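Local coordinates for lipase aflb (Neosartorya fumigata, PDB 6IDY), which probably hydrolyses ester bonds of lipids such as triacylglycerols, as a fungal lipase of the alpha/beta-hydrolase class that carries a calcium ion, at residues Pro261-Gly265 with Ser330-Ser334. Residues are numbered along the deposited sequence; the frame is centred on the assembly and turned at random.
Sequences PDFHG and SAILS
Two loop segments meet in a buried contact, with CA distances of 5.0 Å for Pro261-Ala331 and 4.8 Å for His264-Ser330. Pro261 has a polyproline-II backbone (phi/psi -78/142). Pro261 CG lies 3.7 Å from Ala331 CB. Pro261 O accepts a CA-H...O contact from Ala331 CA at 3.2 Å. Asp262 opens a type I beta turn that ends at Gly265, closed by Gly265 N to Asp262 O at 2.8 Å. The CA-to-CB bond of Asp262 points away from 330-334, although Asp262 CB still lies 3.8 Å from Ser330 OG. Asp262 OD2 accepts a hydrogen bond from Gln288 NE2. Phe263 takes the m rotamer. Leu333 CG sits over one face in a CH-pi contact, 4.0 Å from the centroid of the Phe263 ring. Ala331 O comes to the ring edge, 3.3 Å from Phe263 CD2. The fold is of the alpha/beta-hydrolase type, and the contact joins the loops that follow the adjacent parallel strands 253-259 and 310-314. Helix 235-245 packs on Phe263 and Leu333. At His264, the backbone N donates to Ser330 OG at 3.0 Å. The imidazole leads away and stacks on Trp290. Gly265 has positive phi (69/-149), a conformation that favours glycine. Ser330, a t rotamer (-170°), points toward the turn, and Ser330 OG donates to Gly265 O at 2.7 Å.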
ATOM      1  N   PRO A 261       4.076   2.570  -6.097  1.00 18.05           N
ATOM      2  CA  PRO A 261       2.911   3.394  -6.440  1.00 17.67           C
ATOM      3  C   PRO A 261       2.497   3.274  -7.892  1.00 21.77           C
ATOM      4  O   PRO A 261       3.342   3.204  -8.777  1.00 21.34           O
ATOM      5  CB  PRO A 261       3.378   4.802  -6.099  1.00 18.90           C
ATOM      6  CG  PRO A 261       4.854   4.766  -6.376  1.00 22.90           C
ATOM      7  CD  PRO A 261       5.315   3.385  -6.055  1.00 18.69           C
ATOM      8  N   ASP A 262       1.187   3.270  -8.139  1.00 19.09           N
ATOM      9  CA  ASP A 262       0.664   3.181  -9.498  1.00 17.09           C
ATOM     10  C   ASP A 262       0.063   4.523  -9.901  1.00 19.57           C
ATOM     11  O   ASP A 262      -1.140   4.632 -10.139  1.00 19.43           O
ATOM     12  CB  ASP A 262      -0.311   1.992  -9.639  1.00 18.23           C
ATOM     13  CG  ASP A 262      -1.550   2.042  -8.771  1.00 23.48           C
ATOM     14  OD1 ASP A 262      -1.445   2.486  -7.602  1.00 24.49           O
ATOM     15  OD2 ASP A 262      -2.621   1.632  -9.255  1.00 24.32           O
ATOM     16  N   PHE A 263       0.923   5.557  -9.994  1.00 15.92           N
ATOM     17  CA  PHE A 263       0.514   6.929 -10.336  1.00 14.98           C
ATOM     18  C   PHE A 263      -0.109   7.060 -11.715  1.00 18.52           C
ATOM     19  O   PHE A 263      -0.755   8.073 -11.989  1.00 17.67           O
ATOM     20  CB  PHE A 263       1.659   7.939 -10.154  1.00 16.23           C
ATOM     21  CG  PHE A 263       2.145   8.081  -8.734  1.00 16.96           C
ATOM     22  CD1 PHE A 263       1.292   8.528  -7.730  1.00 19.81           C
ATOM     23  CD2 PHE A 263       3.471   7.822  -8.407  1.00 17.62           C
ATOM     24  CE1 PHE A 263       1.749   8.674  -6.417  1.00 19.78           C
ATOM     25  CE2 PHE A 263       3.937   8.021  -7.104  1.00 19.61           C
ATOM     26  CZ  PHE A 263       3.069   8.419  -6.114  1.00 18.11           C
ATOM     27  N   HIS A 264       0.051   6.031 -12.570  1.00 16.17           N
ATOM     28  CA  HIS A 264      -0.576   5.994 -13.888  1.00 16.32           C
ATOM     29  C   HIS A 264      -1.440   4.732 -13.989  1.00 21.34           C
ATOM     30  O   HIS A 264      -1.871   4.361 -15.070  1.00 21.32           O
ATOM     31  CB  HIS A 264       0.473   6.026 -15.020  1.00 17.17           C
ATOM     32  CG  HIS A 264      -0.034   6.659 -16.289  1.00 20.32           C
ATOM     33  ND1 HIS A 264      -1.270   6.325 -16.830  1.00 22.09           N
ATOM     34  CD2 HIS A 264       0.559   7.562 -17.099  1.00 21.12           C
ATOM     35  CE1 HIS A 264      -1.394   7.053 -17.928  1.00 21.32           C
ATOM     36  NE2 HIS A 264      -0.325   7.820 -18.123  1.00 21.28           N
ATOM     37  N   GLY A 265      -1.701   4.097 -12.857  1.00 18.52           N
ATOM     38  CA  GLY A 265      -2.458   2.853 -12.824  1.00 18.35           C
ATOM     39  C   GLY A 265      -1.682   1.705 -13.446  1.00 22.23           C
ATOM     40  O   GLY A 265      -0.446   1.684 -13.423  1.00 20.27           O
ATOM     41  N   SER A 330       4.839   3.308 -14.148  1.00 17.01           N
ATOM     42  CA  SER A 330       3.688   3.902 -13.466  1.00 15.98           C
ATOM     43  C   SER A 330       4.062   4.678 -12.200  1.00 19.15           C
ATOM     44  O   SER A 330       3.370   5.626 -11.824  1.00 18.39           O
ATOM     45  CB  SER A 330       2.673   2.820 -13.120  1.00 16.65           C
ATOM     46  OG  SER A 330       1.471   3.425 -12.685  1.00 20.75           O
ATOM     47  N   ALA A 331       5.150   4.273 -11.553  1.00 15.98           N
ATOM     48  CA  ALA A 331       5.618   4.874 -10.312  1.00 16.24           C
ATOM     49  C   ALA A 331       6.309   6.212 -10.469  1.00 20.13           C
ATOM     50  O   ALA A 331       6.468   6.921  -9.482  1.00 20.70           O
ATOM     51  CB  ALA A 331       6.536   3.902  -9.605  1.00 17.33           C
ATOM     52  N   ILE A 332       6.726   6.565 -11.687  1.00 16.61           N
ATOM     53  CA  ILE A 332       7.480   7.792 -11.931  1.00 15.78           C
ATOM     54  C   ILE A 332       6.636   9.056 -11.783  1.00 20.55           C
ATOM     55  O   ILE A 332       5.558   9.161 -12.360  1.00 19.87           O
ATOM     56  CB  ILE A 332       8.220   7.742 -13.309  1.00 18.00           C
ATOM     57  CG1 ILE A 332       9.318   6.643 -13.314  1.00 17.75           C
ATOM     58  CG2 ILE A 332       8.799   9.129 -13.714  1.00 17.30           C
ATOM     59  CD1 ILE A 332       9.913   6.302 -14.742  1.00 19.76           C
ATOM     60  N   LEU A 333       7.158  10.018 -11.014  1.00 17.34           N
ATOM     61  CA  LEU A 333       6.585  11.349 -10.903  1.00 17.42           C
ATOM     62  C   LEU A 333       7.600  12.319 -11.466  1.00 22.03           C
ATOM     63  O   LEU A 333       8.810  12.151 -11.271  1.00 22.57           O
ATOM     64  CB  LEU A 333       6.231  11.751  -9.460  1.00 17.12           C
ATOM     65  CG  LEU A 333       4.980  11.105  -8.840  1.00 20.72           C
ATOM     66  CD1 LEU A 333       4.767  11.597  -7.426  1.00 20.40           C
ATOM     67  CD2 LEU A 333       3.715  11.347  -9.685  1.00 20.98           C
ATOM     68  N   SER A 334       7.113  13.328 -12.175  1.00 17.95           N
ATOM     69  CA  SER A 334       7.968  14.395 -12.680  1.00 17.86           C
ATOM     70  C   SER A 334       8.117  15.391 -11.527  1.00 20.85           C
ATOM     71  O   SER A 334       7.487  15.212 -10.475  1.00 19.46           O
ATOM     72  CB  SER A 334       7.329  15.068 -13.892  1.00 18.39           C
ATOM     73  OG  SER A 334       7.528  14.273 -15.046  1.00 22.86           O
TER